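Local structure of isatin hydrolase (Ralstonia solanacearum, 5NMP) at residues A110-Q118 and L127-W135. The protein hydrolyses isatin, probably with the help of a bound manganese ion, and belongs to the putative cyclase family. Residues are numbered along the deposited sequence; the frame is centred on the assembly and turned at random.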
# COMPACT_ATOMS: atom_id res chain seq x y z
N ALA A 110 9.33 -13.02 -6.73
CA ALA A 110 10.40 -12.19 -7.26
C ALA A 110 11.73 -12.92 -7.31
O ALA A 110 12.01 -13.80 -6.50
CB ALA A 110 10.54 -10.93 -6.43
N VAL A 111 12.55 -12.54 -8.29
CA VAL A 111 13.94 -12.95 -8.32
C VAL A 111 14.80 -11.70 -8.14
O VAL A 111 14.39 -10.60 -8.52
CB VAL A 111 14.32 -13.66 -9.63
CG1 VAL A 111 13.49 -14.92 -9.80
CG2 VAL A 111 14.13 -12.73 -10.83
N VAL A 112 15.97 -11.87 -7.54
CA VAL A 112 16.84 -10.73 -7.28
C VAL A 112 18.17 -10.88 -8.01
O VAL A 112 18.91 -11.85 -7.79
CB VAL A 112 17.10 -10.55 -5.78
CG1 VAL A 112 18.02 -9.36 -5.53
CG2 VAL A 112 15.78 -10.37 -5.03
N ILE A 113 18.48 -9.93 -8.89
CA ILE A 113 19.72 -9.95 -9.65
C ILE A 113 20.74 -8.99 -9.03
O ILE A 113 20.56 -7.78 -9.09
CB ILE A 113 19.50 -9.55 -11.13
CG1 ILE A 113 18.25 -10.22 -11.70
CG2 ILE A 113 20.73 -9.85 -11.97
CD1 ILE A 113 18.30 -11.73 -11.69
N ASP A 114 21.80 -9.54 -8.45
CA ASP A 114 22.80 -8.71 -7.76
C ASP A 114 23.92 -8.25 -8.69
O ASP A 114 24.73 -9.06 -9.15
CB ASP A 114 23.40 -9.47 -6.58
CG ASP A 114 24.42 -8.64 -5.82
OD1 ASP A 114 24.27 -7.40 -5.78
OD2 ASP A 114 25.38 -9.23 -5.27
N ALA A 115 23.96 -6.95 -8.94
CA ALA A 115 25.00 -6.36 -9.78
C ALA A 115 25.70 -5.21 -9.06
O ALA A 115 26.28 -4.33 -9.70
CB ALA A 115 24.40 -5.87 -11.09
N SER A 116 25.66 -5.24 -7.73
CA SER A 116 26.21 -4.15 -6.92
C SER A 116 27.71 -3.96 -7.12
O SER A 116 28.20 -2.83 -7.12
CB SER A 116 25.90 -4.38 -5.44
OG SER A 116 26.29 -5.68 -5.03
N ALA A 117 28.44 -5.05 -7.29
CA ALA A 117 29.89 -4.98 -7.49
C ALA A 117 30.23 -4.33 -8.83
O ALA A 117 31.23 -3.62 -8.95
CB ALA A 117 30.51 -6.36 -7.40
N GLN A 118 29.40 -4.58 -9.84
CA GLN A 118 29.62 -4.05 -11.18
C GLN A 118 29.32 -2.56 -11.24
O GLN A 118 30.06 -1.79 -11.86
CB GLN A 118 28.77 -4.80 -12.21
CG GLN A 118 29.25 -6.21 -12.52
CD GLN A 118 28.92 -7.21 -11.42
OE1 GLN A 118 28.17 -6.91 -10.49
NE2 GLN A 118 29.50 -8.40 -11.52
N LEU A 127 22.84 -4.03 -17.73
CA LEU A 127 22.40 -5.40 -17.55
C LEU A 127 22.17 -6.05 -18.91
O LEU A 127 21.34 -5.59 -19.69
CB LEU A 127 21.13 -5.46 -16.71
CG LEU A 127 20.53 -6.83 -16.41
CD1 LEU A 127 21.51 -7.68 -15.63
CD2 LEU A 127 19.23 -6.68 -15.64
N THR A 128 22.91 -7.12 -19.19
CA THR A 128 22.83 -7.75 -20.50
C THR A 128 22.19 -9.13 -20.44
O THR A 128 22.02 -9.70 -19.36
CB THR A 128 24.23 -7.89 -21.13
OG1 THR A 128 25.04 -8.74 -20.32
CG2 THR A 128 24.89 -6.53 -21.25
N VAL A 129 21.82 -9.66 -21.60
CA VAL A 129 21.25 -10.99 -21.70
C VAL A 129 22.27 -12.03 -21.22
O VAL A 129 21.91 -12.98 -20.51
CB VAL A 129 20.82 -11.32 -23.15
CG1 VAL A 129 20.32 -12.75 -23.26
CG2 VAL A 129 19.75 -10.35 -23.61
N ASP A 130 23.53 -11.84 -21.61
CA ASP A 130 24.60 -12.73 -21.19
C ASP A 130 24.69 -12.82 -19.67
O ASP A 130 24.82 -13.91 -19.11
CB ASP A 130 25.94 -12.26 -21.76
CG ASP A 130 25.98 -12.32 -23.28
OD1 ASP A 130 24.91 -12.16 -23.90
OD2 ASP A 130 27.07 -12.54 -23.84
N PHE A 131 24.59 -11.67 -19.01
CA PHE A 131 24.65 -11.62 -17.55
C PHE A 131 23.45 -12.33 -16.93
O PHE A 131 23.58 -13.02 -15.92
CB PHE A 131 24.73 -10.17 -17.06
CG PHE A 131 25.01 -10.04 -15.59
CD1 PHE A 131 23.97 -9.99 -14.67
CD2 PHE A 131 26.31 -9.96 -15.12
CE1 PHE A 131 24.22 -9.87 -13.31
CE2 PHE A 131 26.57 -9.83 -13.76
CZ PHE A 131 25.53 -9.79 -12.86
N LEU A 132 22.28 -12.14 -17.53
CA LEU A 132 21.07 -12.79 -17.04
C LEU A 132 21.13 -14.31 -17.20
O LEU A 132 20.73 -15.05 -16.30
CB LEU A 132 19.83 -12.24 -17.76
CG LEU A 132 19.42 -10.81 -17.38
CD1 LEU A 132 18.33 -10.30 -18.31
CD2 LEU A 132 18.97 -10.73 -15.92
N GLN A 133 21.65 -14.77 -18.34
CA GLN A 133 21.75 -16.21 -18.60
C GLN A 133 22.79 -16.88 -17.71
O GLN A 133 22.67 -18.07 -17.40
CB GLN A 133 22.09 -16.46 -20.07
CG GLN A 133 20.93 -16.20 -21.02
CD GLN A 133 21.30 -16.43 -22.47
OE1 GLN A 133 22.45 -16.25 -22.88
NE2 GLN A 133 20.32 -16.85 -23.27
N ALA A 134 23.81 -16.13 -17.30
CA ALA A 134 24.81 -16.64 -16.37
C ALA A 134 24.21 -16.76 -14.97
O ALA A 134 24.55 -17.67 -14.22
CB ALA A 134 26.03 -15.73 -16.35
N TRP A 135 23.31 -15.84 -14.64
CA TRP A 135 22.61 -15.85 -13.37
C TRP A 135 21.76 -17.11 -13.24
O TRP A 135 21.74 -17.75 -12.18
CB TRP A 135 21.74 -14.60 -13.23
CG TRP A 135 21.01 -14.48 -11.91
CD1 TRP A 135 21.44 -13.82 -10.80
CD2 TRP A 135 19.73 -15.02 -11.59
NE1 TRP A 135 20.51 -13.93 -9.80
CE2 TRP A 135 19.45 -14.66 -10.26
CE3 TRP A 135 18.79 -15.79 -12.29
CZ2 TRP A 135 18.27 -15.03 -9.61
CZ3 TRP A 135 17.62 -16.16 -11.65
CH2 TRP A 135 17.37 -15.78 -10.33
O HOH W 1 22.52 -12.62 -7.88
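The indole of Trp135 is engaged twice by one strand: the end of Ile113 lies on its face, and its N-H is shared weakly between a strand carbonyl and a water. Ile113 CD1 sits 3.5 Å from the centroid of the five-membered ring of Trp135, 12° off the normal, a CH-pi contact. CG1 of Ile113 stands opposite the carbonyl carbon, which carries CD1 over the indole while CG2 points to Phe131. Trp135 NE1 gives Val112 O a weak hydrogen bond of 3.3 Å, bent to 126°. A water near the indole plane accepts a second weak bond from NE1 and also one from Asp114 N. At the far end of the indole, Val111 CB approaches Trp135 CH2 to 3.8 Å. One helical turn earlier, Phe131 presents its edge rather than its face; Ile113 CG2 lies near the ring plane, 3.7 Å from CE1, and Asp114 O is 3.9 Å from CZ. Trp125 adds an edge-to-face neighbour to Phe131. Thr128 OG1 caps the helix start by accepting from Phe131 N.

The contact packs helix 129-139 against strand 107-114 of the mixed sheet, away from the manganese site; the axes of 110-114 and 129-135 run at 119° to each other. Its chemistry is mainly apolar: the branches of Ile113 divide between the Trp135 face and the Phe131 edge, while the buried indole N-H relies on two weak bonds.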